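PDB 2GEY: AclR protein from Streptomyces galilaeus, which probably acts as a hydroxylase in the biosynthesis of aromatic polyketide antibiotics, built on a SnoaL-like fold of the NTF2 clan. Local coordinates for residues A[14-19]-A[23-28]; A[27-32]-A[45-50]; A[53-56]-A[60-63]; A[66-69]-A[74-77]; A[122-127]-A[131-136]. One frame throughout, in Å; residues are numbered along the deposited sequence. Where two conformers were deposited one is given.

Interaction 1: residues A[14-19]-A[23-28]; sequences VAAWNR and SGIIKH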
# COMPACT_ATOMS: atom_id res chain seq x y z
N VAL A 14 11.81 14.16 -4.01
CA VAL A 14 10.52 14.30 -4.70
C VAL A 14 10.61 15.39 -5.78
O VAL A 14 10.17 15.19 -6.93
CB VAL A 14 9.37 14.61 -3.71
CG1 VAL A 14 8.07 14.92 -4.44
CG2 VAL A 14 9.14 13.43 -2.75
N ALA A 15 11.19 16.53 -5.43
CA ALA A 15 11.32 17.63 -6.39
C ALA A 15 12.14 17.20 -7.61
O ALA A 15 11.81 17.57 -8.73
CB ALA A 15 11.95 18.85 -5.75
N ALA A 16 13.19 16.40 -7.38
CA ALA A 16 14.02 15.86 -8.46
C ALA A 16 13.19 14.99 -9.41
O ALA A 16 13.29 15.14 -10.63
CB ALA A 16 15.18 15.06 -7.89
N TRP A 17 12.38 14.09 -8.85
CA TRP A 17 11.43 13.31 -9.65
C TRP A 17 10.57 14.24 -10.49
O TRP A 17 10.34 13.99 -11.66
CB TRP A 17 10.52 12.46 -8.76
CG TRP A 17 11.02 11.05 -8.55
CD1 TRP A 17 11.38 10.48 -7.38
CD2 TRP A 17 11.22 10.06 -9.56
NE1 TRP A 17 11.79 9.19 -7.59
CE2 TRP A 17 11.71 8.91 -8.92
CE3 TRP A 17 11.03 10.04 -10.94
CZ2 TRP A 17 12.00 7.73 -9.62
CZ3 TRP A 17 11.32 8.87 -11.64
CH2 TRP A 17 11.80 7.73 -10.97
N ASN A 18 10.08 15.30 -9.86
CA ASN A 18 9.08 16.16 -10.50
C ASN A 18 9.63 17.08 -11.57
O ASN A 18 8.84 17.66 -12.34
CB ASN A 18 8.30 16.94 -9.45
CG ASN A 18 7.23 16.10 -8.76
OD1 ASN A 18 6.79 15.07 -9.31
ND2 ASN A 18 6.80 16.52 -7.58
N ARG A 19 10.95 17.24 -11.62
CA ARG A 19 11.61 17.87 -12.77
C ARG A 19 12.33 16.84 -13.65
O ARG A 19 13.09 17.21 -14.56
CB ARG A 19 12.55 19.00 -12.31
CG ARG A 19 13.68 18.57 -11.47
CD ARG A 19 14.72 19.70 -11.26
NE ARG A 19 15.87 19.11 -10.59
CZ ARG A 19 15.99 18.97 -9.28
NH1 ARG A 19 15.08 19.45 -8.46
NH2 ARG A 19 17.06 18.36 -8.79
N SER A 23 19.47 12.09 -11.55
CA SER A 23 20.74 12.37 -10.86
C SER A 23 20.49 13.06 -9.52
O SER A 23 21.23 12.85 -8.56
CB SER A 23 21.67 13.23 -11.74
OG SER A 23 21.30 14.60 -11.69
N GLY A 24 19.45 13.90 -9.46
CA GLY A 24 19.07 14.63 -8.25
C GLY A 24 18.46 13.77 -7.16
O GLY A 24 18.33 14.20 -6.02
N ILE A 25 18.08 12.54 -7.52
CA ILE A 25 17.63 11.57 -6.54
C ILE A 25 18.83 10.75 -6.06
O ILE A 25 19.10 10.67 -4.86
CB ILE A 25 16.59 10.60 -7.16
CG1 ILE A 25 15.39 11.39 -7.71
CG2 ILE A 25 16.14 9.55 -6.16
CD1 ILE A 25 14.63 10.65 -8.74
N ILE A 26 19.57 10.18 -7.00
CA ILE A 26 20.64 9.23 -6.67
C ILE A 26 21.80 9.91 -5.92
O ILE A 26 22.56 9.25 -5.20
CB ILE A 26 21.09 8.47 -7.95
CG1 ILE A 26 19.95 7.57 -8.44
CG2 ILE A 26 22.35 7.65 -7.70
CD1 ILE A 26 20.01 7.20 -9.90
N LYS A 27 21.94 11.22 -6.07
CA LYS A 27 23.00 11.95 -5.37
C LYS A 27 22.86 11.87 -3.84
O LYS A 27 23.82 12.12 -3.11
CB LYS A 27 23.06 13.41 -5.81
CG LYS A 27 21.87 14.24 -5.41
CD LYS A 27 21.92 15.63 -6.01
CE LYS A 27 22.87 16.53 -5.28
NZ LYS A 27 22.69 17.95 -5.70
N HIS A 28 21.66 11.54 -3.38
CA HIS A 28 21.38 11.44 -1.94
C HIS A 28 21.55 10.03 -1.41
O HIS A 28 21.42 9.80 -0.20
CB HIS A 28 19.98 11.94 -1.65
CG HIS A 28 19.79 13.39 -1.93
ND1 HIS A 28 20.42 14.37 -1.18
CD2 HIS A 28 19.09 14.04 -2.88
CE1 HIS A 28 20.08 15.56 -1.65
NE2 HIS A 28 19.28 15.39 -2.68
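Helix 3-18, near its C-terminal end, and the short helix 23-26 approach each other most closely at A16 and G24, whose CA atoms lie 5.2 Å apart. Small residues on both sides account for this: A16 offers a lone methyl, G24 has no side chain, and A16 CB rests 3.6 Å from G24 C. The same methyl touches the I25 side chain at CG1, 3.7 Å away. From there I25 reaches on toward W17. Its CG1 stands beside the backbone N and opposite the carbonyl carbon (chi1 -58°), and the chain continues nearly extended, which sets CD1 over the five-membered ring of the indole. CD1 sits 3.3 Å from the centroid of the W17 five-membered ring and only 7° off the ring normal, the geometry of a CH-pi contact over the face. The distance is short, so the packing here is tight; W17 itself is turned to an unusual chi1 of -94°, well off a staggered position. No hydrogen bond crosses between the segments. R19 NH2 passes 4.3 Å from G24 CA, while its charge is taken up by a salt bridge to D21 in the intervening loop. Around this junction of two consecutive helices, M51 of helix 44-57 packs on both W17 and I25, M13 adds to I25 from within helix 3-18, and L63 of strand 62-71 meets V14 and W17 on the sheet side.

Interaction 2: residues A[27-32]-A[45-50]; sequences KHWSPD and ADMVKL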
# COMPACT_ATOMS: atom_id res chain seq x y z
N LYS A 27 21.94 11.22 -6.07
CA LYS A 27 23.00 11.95 -5.37
C LYS A 27 22.86 11.87 -3.84
O LYS A 27 23.82 12.12 -3.11
CB LYS A 27 23.06 13.41 -5.81
CG LYS A 27 21.87 14.24 -5.41
CD LYS A 27 21.92 15.63 -6.01
CE LYS A 27 22.87 16.53 -5.28
NZ LYS A 27 22.69 17.95 -5.70
N HIS A 28 21.66 11.54 -3.38
CA HIS A 28 21.38 11.44 -1.94
C HIS A 28 21.55 10.03 -1.41
O HIS A 28 21.42 9.80 -0.20
CB HIS A 28 19.98 11.94 -1.65
CG HIS A 28 19.79 13.39 -1.93
ND1 HIS A 28 20.42 14.37 -1.18
CD2 HIS A 28 19.09 14.04 -2.88
CE1 HIS A 28 20.08 15.56 -1.65
NE2 HIS A 28 19.28 15.39 -2.68
N TRP A 29 21.84 9.08 -2.30
CA TRP A 29 22.03 7.70 -1.89
C TRP A 29 23.43 7.49 -1.36
O TRP A 29 24.40 7.98 -1.94
CB TRP A 29 21.86 6.76 -3.08
CG TRP A 29 20.49 6.65 -3.62
CD1 TRP A 29 19.38 7.32 -3.22
CD2 TRP A 29 20.10 5.82 -4.71
NE1 TRP A 29 18.30 6.94 -3.99
CE2 TRP A 29 18.72 6.02 -4.91
CE3 TRP A 29 20.78 4.91 -5.52
CZ2 TRP A 29 18.01 5.34 -5.91
CZ3 TRP A 29 20.07 4.24 -6.51
CH2 TRP A 29 18.71 4.46 -6.70
N SER A 30 23.54 6.75 -0.26
CA SER A 30 24.84 6.27 0.17
C SER A 30 25.41 5.31 -0.87
O SER A 30 24.65 4.60 -1.54
CB SER A 30 24.74 5.55 1.51
OG SER A 30 25.92 4.83 1.80
N PRO A 31 26.74 5.25 -1.00
CA PRO A 31 27.36 4.17 -1.78
C PRO A 31 26.95 2.77 -1.30
O PRO A 31 26.96 1.83 -2.09
CB PRO A 31 28.86 4.37 -1.54
CG PRO A 31 29.00 5.79 -1.15
CD PRO A 31 27.74 6.18 -0.46
N ASP A 32 26.58 2.65 -0.03
CA ASP A 32 26.23 1.35 0.56
C ASP A 32 24.73 1.14 0.71
O ASP A 32 24.29 0.25 1.45
CB ASP A 32 26.91 1.21 1.92
CG ASP A 32 28.41 1.41 1.85
OD1 ASP A 32 29.06 0.73 1.03
OD2 ASP A 32 28.93 2.25 2.61
N ALA A 45 21.61 -1.25 -9.33
CA ALA A 45 21.62 -1.33 -10.79
C ALA A 45 20.21 -1.55 -11.33
O ALA A 45 19.79 -0.86 -12.26
CB ALA A 45 22.54 -2.45 -11.25
N ASP A 46 19.48 -2.48 -10.74
CA ASP A 46 18.12 -2.77 -11.17
C ASP A 46 17.17 -1.62 -10.82
O ASP A 46 16.28 -1.29 -11.60
CB ASP A 46 17.62 -4.08 -10.56
CG ASP A 46 18.28 -5.31 -11.18
OD1 ASP A 46 19.13 -5.16 -12.08
OD2 ASP A 46 17.96 -6.44 -10.75
N MET A 47 17.38 -1.01 -9.66
CA MET A 47 16.56 0.11 -9.23
C MET A 47 16.67 1.27 -10.23
O MET A 47 15.66 1.81 -10.68
CB MET A 47 16.98 0.58 -7.84
CG MET A 47 16.08 1.64 -7.23
SD MET A 47 14.34 1.17 -7.09
CE MET A 47 14.48 -0.47 -6.41
N VAL A 48 17.90 1.63 -10.58
CA VAL A 48 18.11 2.72 -11.53
C VAL A 48 17.48 2.39 -12.89
O VAL A 48 16.88 3.26 -13.51
CB VAL A 48 19.61 3.09 -11.68
CG1 VAL A 48 19.82 4.09 -12.82
CG2 VAL A 48 20.13 3.67 -10.37
N LYS A 49 17.60 1.14 -13.34
CA LYS A 49 16.96 0.72 -14.59
C LYS A 49 15.44 0.89 -14.55
O LYS A 49 14.84 1.28 -15.55
CB LYS A 49 17.31 -0.73 -14.93
CG LYS A 49 18.74 -0.89 -15.36
CD LYS A 49 19.09 -2.34 -15.66
CE LYS A 49 20.59 -2.52 -15.79
NZ LYS A 49 20.94 -3.91 -16.18
N LEU A 50 14.83 0.58 -13.41
CA LEU A 50 13.38 0.72 -13.26
C LEU A 50 13.00 2.19 -13.26
O LEU A 50 11.95 2.57 -13.79
CB LEU A 50 12.90 0.09 -11.95
CG LEU A 50 12.94 -1.44 -11.89
CD1 LEU A 50 12.72 -1.89 -10.46
CD2 LEU A 50 11.89 -2.03 -12.82
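The six-membered ring of W29 spans the gap to helix 44-57 and meets M47 and V48, two successive residues of that helix. The backbones are far apart, with W29 and V48 the nearest pair at 11.5 Å between CA atoms, so the contact rests on side-chain length. W29 points toward the helix, and its small chi2 of 3° swings CD1 back in line with CA, which sends the benzene part of the indole outward. Its leading atoms do the touching: CH2 lies 3.9 Å from M47 CG, and CZ3 is equally 3.9 Å from V48 CG2. Both partners come at a slant to the ring plane, neither stacked over it nor lying in it. The side chains of W29 and M47 run at about a right angle, and that of V48 approaches at an intermediate slant. M47 contributes its CG methylene, placed opposite the backbone N (chi1 -173°); bends at chi2 and chi3 then carry SD and CE away from the indole. Only about 100 Å² is buried in all, and no polar bond crosses. Just after W29 an ST turn closes the corner, D32 N donating to S30 OG over 2.9 Å. On the other flanks, W29 meets H35 edge-to-face and touches M13 of helix 3-18, and S30 and H28 hydrogen bond through their backbones to V114 of strand 113-122.

Interaction 3: residues A[53-56]-A[60-63]; sequences GGLK and DLQL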
# COMPACT_ATOMS: atom_id res chain seq x y z
N GLY A 53 13.40 3.38 -16.93
CA GLY A 53 12.32 2.82 -17.75
C GLY A 53 10.98 3.45 -17.42
O GLY A 53 10.16 3.70 -18.31
N GLY A 54 10.75 3.71 -16.13
CA GLY A 54 9.53 4.36 -15.68
C GLY A 54 9.40 5.77 -16.22
O GLY A 54 8.34 6.17 -16.70
N LEU A 55 10.50 6.51 -16.17
CA LEU A 55 10.52 7.87 -16.69
C LEU A 55 10.30 7.91 -18.20
O LEU A 55 9.63 8.81 -18.71
CB LEU A 55 11.85 8.55 -16.32
CG LEU A 55 11.94 10.07 -16.37
CD1 LEU A 55 10.74 10.74 -15.75
CD2 LEU A 55 13.23 10.50 -15.65
N LYS A 56 10.84 6.94 -18.92
CA LYS A 56 10.62 6.86 -20.37
C LYS A 56 9.15 6.60 -20.73
O LYS A 56 8.61 7.20 -21.65
CB LYS A 56 11.49 5.76 -20.98
CG LYS A 56 11.50 5.78 -22.49
CD LYS A 56 12.20 4.56 -23.08
CE LYS A 56 11.80 4.36 -24.54
NZ LYS A 56 10.34 4.02 -24.70
N ASP A 60 6.02 12.64 -18.19
CA ASP A 60 5.43 13.81 -17.54
C ASP A 60 4.97 13.50 -16.13
O ASP A 60 4.16 14.23 -15.55
CB ASP A 60 4.26 14.33 -18.38
CG ASP A 60 3.15 13.31 -18.56
OD1 ASP A 60 3.25 12.16 -18.06
OD2 ASP A 60 2.17 13.65 -19.23
N LEU A 61 5.48 12.42 -15.54
CA LEU A 61 4.96 11.97 -14.26
C LEU A 61 5.14 13.04 -13.19
O LEU A 61 6.08 13.85 -13.24
CB LEU A 61 5.58 10.64 -13.83
CG LEU A 61 7.08 10.62 -13.52
CD1 LEU A 61 7.37 11.08 -12.09
CD2 LEU A 61 7.63 9.21 -13.76
N GLN A 62 4.20 13.06 -12.25
CA GLN A 62 4.26 13.98 -11.11
C GLN A 62 3.94 13.22 -9.84
O GLN A 62 3.02 12.39 -9.82
CB GLN A 62 3.26 15.13 -11.30
CG GLN A 62 3.66 16.11 -12.38
CD GLN A 62 4.83 16.98 -11.95
OE1 GLN A 62 4.67 17.87 -11.12
NE2 GLN A 62 6.00 16.71 -12.52
N LEU A 63 4.72 13.48 -8.80
CA LEU A 63 4.52 12.90 -7.47
C LEU A 63 3.82 13.90 -6.60
O LEU A 63 4.30 15.03 -6.45
CB LEU A 63 5.85 12.55 -6.81
CG LEU A 63 6.54 11.26 -7.24
CD1 LEU A 63 6.80 11.24 -8.72
CD2 LEU A 63 7.82 11.10 -6.46
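The carbonyl oxygen of L61, the residue that packs against L55, is gripped by two donors. One is the side-chain amide of the next residue: Q62 NE2 donates to L61 O over 3.0 Å, with a bent N-H...O angle of 138° and the donor tilted 30° from the carbonyl plane. The other is the indole NH of W20, in the loop after helix 3-18. Q62 NE2 also bonds to N18 O, so this amide joins the start of strand 62-71 to the C-terminal end of helix 3-18. L61 directs its side chain toward helix 44-57. CG lies between the backbone N and the carbonyl carbon (chi1 65°), the crowded position, and from it CD2 meets L55 CD1 at 4.0 Å. The two leucines run at about a right angle and meet through one methyl each. L61 CD2 also comes 4.3 Å from G54 O on the helix backbone. The nearest CA atoms, those of L55 and L61, are 7.3 Å apart, and no hydrogen bond crosses the contact. L61 further touches W17 of helix 3-18 and A83 of strand 74-84. The arrangement is a helix-loop-strand connection: helix 44-57 ends, a short loop follows, and a leucine at the mouth of the next strand packs back on the helix, within the alpha+beta barrel of this SnoaL-like protein.

Interaction 4: residues A[66-69]-A[74-77]; sequences KSIM and RVAL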
# COMPACT_ATOMS: atom_id res chain seq x y z
N LYS A 66 1.11 12.95 -0.28
CA LYS A 66 -0.14 12.98 0.49
C LYS A 66 0.14 13.07 1.99
O LYS A 66 -0.63 13.67 2.75
CB LYS A 66 -0.97 11.74 0.21
CG LYS A 66 -1.31 11.51 -1.27
CD LYS A 66 -2.06 12.66 -1.91
CE LYS A 66 -3.43 12.86 -1.33
NZ LYS A 66 -4.24 13.86 -2.13
N SER A 67 1.23 12.44 2.41
CA SER A 67 1.64 12.52 3.81
C SER A 67 3.14 12.25 3.92
O SER A 67 3.71 11.53 3.12
CB SER A 67 0.86 11.52 4.68
OG SER A 67 1.44 10.23 4.65
N ILE A 68 3.74 12.86 4.93
CA ILE A 68 5.15 12.65 5.24
C ILE A 68 5.28 12.50 6.76
O ILE A 68 4.57 13.17 7.52
CB ILE A 68 6.06 13.75 4.63
CG1 ILE A 68 7.53 13.45 4.90
CG2 ILE A 68 5.69 15.16 5.13
CD1 ILE A 68 8.48 14.23 4.00
N MET A 69 6.12 11.58 7.19
CA MET A 69 6.28 11.28 8.59
C MET A 69 7.74 10.98 8.84
O MET A 69 8.41 10.45 7.96
CB MET A 69 5.44 10.05 8.94
CG MET A 69 5.40 9.69 10.39
SD MET A 69 4.37 8.23 10.67
CE MET A 69 2.86 8.74 9.83
N ARG A 74 14.51 7.74 10.22
CA ARG A 74 13.68 7.34 9.10
C ARG A 74 12.66 8.41 8.70
O ARG A 74 12.24 9.23 9.51
CB ARG A 74 12.95 6.05 9.44
CG ARG A 74 13.86 4.84 9.55
CD ARG A 74 13.08 3.58 9.87
NE ARG A 74 12.60 3.58 11.25
CZ ARG A 74 11.33 3.41 11.65
NH1 ARG A 74 10.34 3.20 10.79
NH2 ARG A 74 11.06 3.45 12.94
N VAL A 75 12.28 8.36 7.42
CA VAL A 75 11.21 9.18 6.88
C VAL A 75 10.35 8.28 5.99
O VAL A 75 10.89 7.41 5.29
CB VAL A 75 11.76 10.35 6.04
CG1 VAL A 75 10.61 11.24 5.52
CG2 VAL A 75 12.76 11.18 6.84
N ALA A 76 9.03 8.48 6.02
CA ALA A 76 8.10 7.76 5.14
C ALA A 76 7.19 8.76 4.43
O ALA A 76 6.68 9.70 5.06
CB ALA A 76 7.27 6.76 5.94
N LEU A 77 6.98 8.53 3.14
CA LEU A 77 6.16 9.41 2.31
C LEU A 77 5.11 8.56 1.64
O LEU A 77 5.43 7.55 1.02
CB LEU A 77 6.99 10.08 1.23
CG LEU A 77 8.12 10.98 1.74
CD1 LEU A 77 9.38 10.17 1.94
CD2 LEU A 77 8.37 12.10 0.77
O HOH W 1 3.75 9.23 5.68
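Strands 62-71 and 74-84 form a beta hairpin, and here I68 pairs with L77 and M69 with A76. The short strand segments run at 174° to one another, their axes 4.8 Å apart, as expected of antiparallel neighbours. M69 and A76 are the hydrogen-bonded pair: M69 N donates to A76 O over 2.9 Å, and A76 N returns a straighter bond to M69 O over 2.8 Å. I68 and L77 form the adjacent non-hydrogen-bonded pair, their CA atoms closer, at 4.5 Å. The CA hydrogens add contacts with carbonyls, among them L77 CA to S67 O at 3.3 Å. I68, V75 and L77 share one face of the sheet. CG1 of I68, opposite the backbone N (chi1 -176°), packs 3.8 Å from V75 CG1, while its CD1 reaches L77 CD2 at 3.9 Å; I68 and L77 lie side by side and point the same way. Helix 3-18 packs on this face, K7 touching I68 and V14 touching L77. S67, M69 and A76 look the other way, toward the second subunit, where R74 reaches I68 O of that chain. In the modelled conformer of S67, OG bonds E106 of the second subunit and accepts from a water that also donates to A76 O, linking the two strands. Next to the pairing, K66 and S67 both face R78, a classic beta bulge. The whole is a bulged antiparallel hairpin at the edge of the curved NTF2-like sheet, one face under a helix and the other at the dimer interface.

Interaction 5: residues A[122-127]-A[131-136]; sequences NMRPLL and GKLPDV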
# COMPACT_ATOMS: atom_id res chain seq x y z
N ASN A 122 1.39 0.21 -4.89
CA ASN A 122 0.11 -0.23 -5.39
C ASN A 122 -0.07 0.23 -6.83
O ASN A 122 -0.46 1.38 -7.07
CB ASN A 122 -1.04 0.31 -4.54
CG ASN A 122 -2.40 -0.00 -5.14
OD1 ASN A 122 -2.53 -0.97 -5.88
ND2 ASN A 122 -3.40 0.82 -4.84
N MET A 123 0.18 -0.69 -7.76
CA MET A 123 0.02 -0.41 -9.19
C MET A 123 -1.36 -0.83 -9.71
O MET A 123 -1.63 -0.73 -10.90
CB MET A 123 1.10 -1.13 -9.98
CG MET A 123 2.52 -0.73 -9.63
SD MET A 123 3.47 -0.33 -11.09
CE MET A 123 3.08 1.41 -11.17
N ARG A 124 -2.25 -1.26 -8.82
CA ARG A 124 -3.56 -1.73 -9.27
C ARG A 124 -4.24 -0.80 -10.31
O ARG A 124 -4.62 -1.28 -11.37
CB ARG A 124 -4.48 -1.99 -8.07
CG ARG A 124 -5.75 -2.76 -8.41
CD ARG A 124 -6.88 -2.45 -7.43
NE ARG A 124 -7.34 -1.07 -7.58
CZ ARG A 124 -8.17 -0.65 -8.54
NH1 ARG A 124 -8.50 0.63 -8.60
NH2 ARG A 124 -8.69 -1.50 -9.42
N PRO A 125 -4.35 0.52 -10.03
CA PRO A 125 -5.05 1.40 -10.97
C PRO A 125 -4.35 1.48 -12.33
O PRO A 125 -5.01 1.58 -13.37
CB PRO A 125 -5.02 2.77 -10.28
CG PRO A 125 -4.58 2.54 -8.91
CD PRO A 125 -3.82 1.27 -8.87
N LEU A 126 -3.02 1.43 -12.32
CA LEU A 126 -2.25 1.43 -13.55
C LEU A 126 -2.45 0.13 -14.31
O LEU A 126 -2.59 0.13 -15.54
CB LEU A 126 -0.76 1.65 -13.26
CG LEU A 126 0.18 1.65 -14.47
CD1 LEU A 126 -0.20 2.75 -15.46
CD2 LEU A 126 1.62 1.84 -14.00
N LEU A 127 -2.45 -0.99 -13.59
CA LEU A 127 -2.66 -2.29 -14.22
C LEU A 127 -4.01 -2.37 -14.92
O LEU A 127 -4.12 -2.98 -15.99
CB LEU A 127 -2.51 -3.43 -13.21
CG LEU A 127 -1.09 -3.61 -12.64
CD1 LEU A 127 -1.14 -4.49 -11.39
CD2 LEU A 127 -0.15 -4.20 -13.68
N GLY A 131 -4.75 -2.62 -19.06
CA GLY A 131 -5.51 -3.79 -19.48
C GLY A 131 -5.03 -5.11 -18.90
O GLY A 131 -5.43 -6.18 -19.39
N LYS A 132 -4.19 -5.04 -17.87
CA LYS A 132 -3.67 -6.25 -17.23
C LYS A 132 -4.68 -6.81 -16.24
O LYS A 132 -4.64 -8.00 -15.92
CB LYS A 132 -2.37 -5.94 -16.49
CG LYS A 132 -1.24 -5.42 -17.37
CD LYS A 132 -0.78 -6.46 -18.38
CE LYS A 132 0.59 -6.13 -18.93
NZ LYS A 132 1.63 -6.22 -17.86
N LEU A 133 -5.53 -5.94 -15.72
CA LEU A 133 -6.65 -6.34 -14.86
C LEU A 133 -7.95 -5.79 -15.44
O LEU A 133 -7.95 -4.74 -16.09
CB LEU A 133 -6.47 -5.79 -13.45
CG LEU A 133 -5.24 -6.28 -12.69
CD1 LEU A 133 -5.10 -5.51 -11.39
CD2 LEU A 133 -5.32 -7.77 -12.44
N PRO A 134 -9.07 -6.49 -15.21
CA PRO A 134 -10.34 -6.02 -15.74
C PRO A 134 -10.75 -4.67 -15.17
O PRO A 134 -10.50 -4.39 -14.01
CB PRO A 134 -11.34 -7.09 -15.28
CG PRO A 134 -10.53 -8.26 -14.89
CD PRO A 134 -9.22 -7.74 -14.44
N ASP A 135 -11.39 -3.86 -16.01
CA ASP A 135 -11.94 -2.57 -15.59
C ASP A 135 -13.42 -2.75 -15.26
O ASP A 135 -14.28 -2.71 -16.15
CB ASP A 135 -11.76 -1.55 -16.72
CG ASP A 135 -12.00 -0.12 -16.26
OD1 ASP A 135 -12.35 0.10 -15.08
OD2 ASP A 135 -11.83 0.79 -17.09
N VAL A 136 -13.71 -2.97 -13.98
CA VAL A 136 -15.08 -3.27 -13.54
C VAL A 136 -15.65 -2.11 -12.74
O VAL A 136 -15.07 -1.70 -11.75
CB VAL A 136 -15.13 -4.55 -12.67
CG1 VAL A 136 -16.59 -4.98 -12.46
CG2 VAL A 136 -14.34 -5.67 -13.32
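L127 O lies at the centre of this contact and accepts from two backbone donors on the far side of the turn. K132 N gives the shorter bond, 2.8 Å, running nearly along the C=O axis, and L133 N adds a longer one of 3.3 Å from well above the carbonyl plane. Apolar contacts accompany these bonds: L133 CD1 lies 3.8 Å from L127 CB and 4.1 Å from R124 CG, while L127 CD2 meets K132 CB at 4.0 Å. Opposite the carbonyl carbon (chi1 -62°), CG of L133 brings CD1 against the helix. Farther out, R124 is held by a salt bridge from NH1 to E38 of the second subunit, and L133 packs on L133 of that subunit. The start of the helix is also anchored, R124 N donating to N122 OD1 over 3.0 Å in an Asx turn; N122 ND2 bonds to the same E38. At the other end G131 leaves the helix with positive phi (79°), which turns the chain back over L127. Its positive phi and the bond from K132 N to L127 O mark the C-terminal stop of helix 124-129 as a Schellman motif.

In the fold
Along the chain the contacts run in order, interactions 1 and 2 overlapping at K27 and H28. Interactions 1, 2 and 3 gather around helices 3-18 and 44-57: interaction 1 lies, centre to centre, about 11 Å from interaction 2 and about 12 Å from interaction 3. Interactions 2 and 3 share helix 44-57. Interactions 3 and 4 both use strand 62-71, about 20 Å apart centre to centre, so one strand joins helical corner to hairpin. Interactions 1 and 4 touch where helix 3-18 lies on the hairpin. Interaction 5 lies across the chain's centre from 1, 2 and 4, about 26 Å from interaction 4 centre to centre, yet both meet the second subunit, in separate regions.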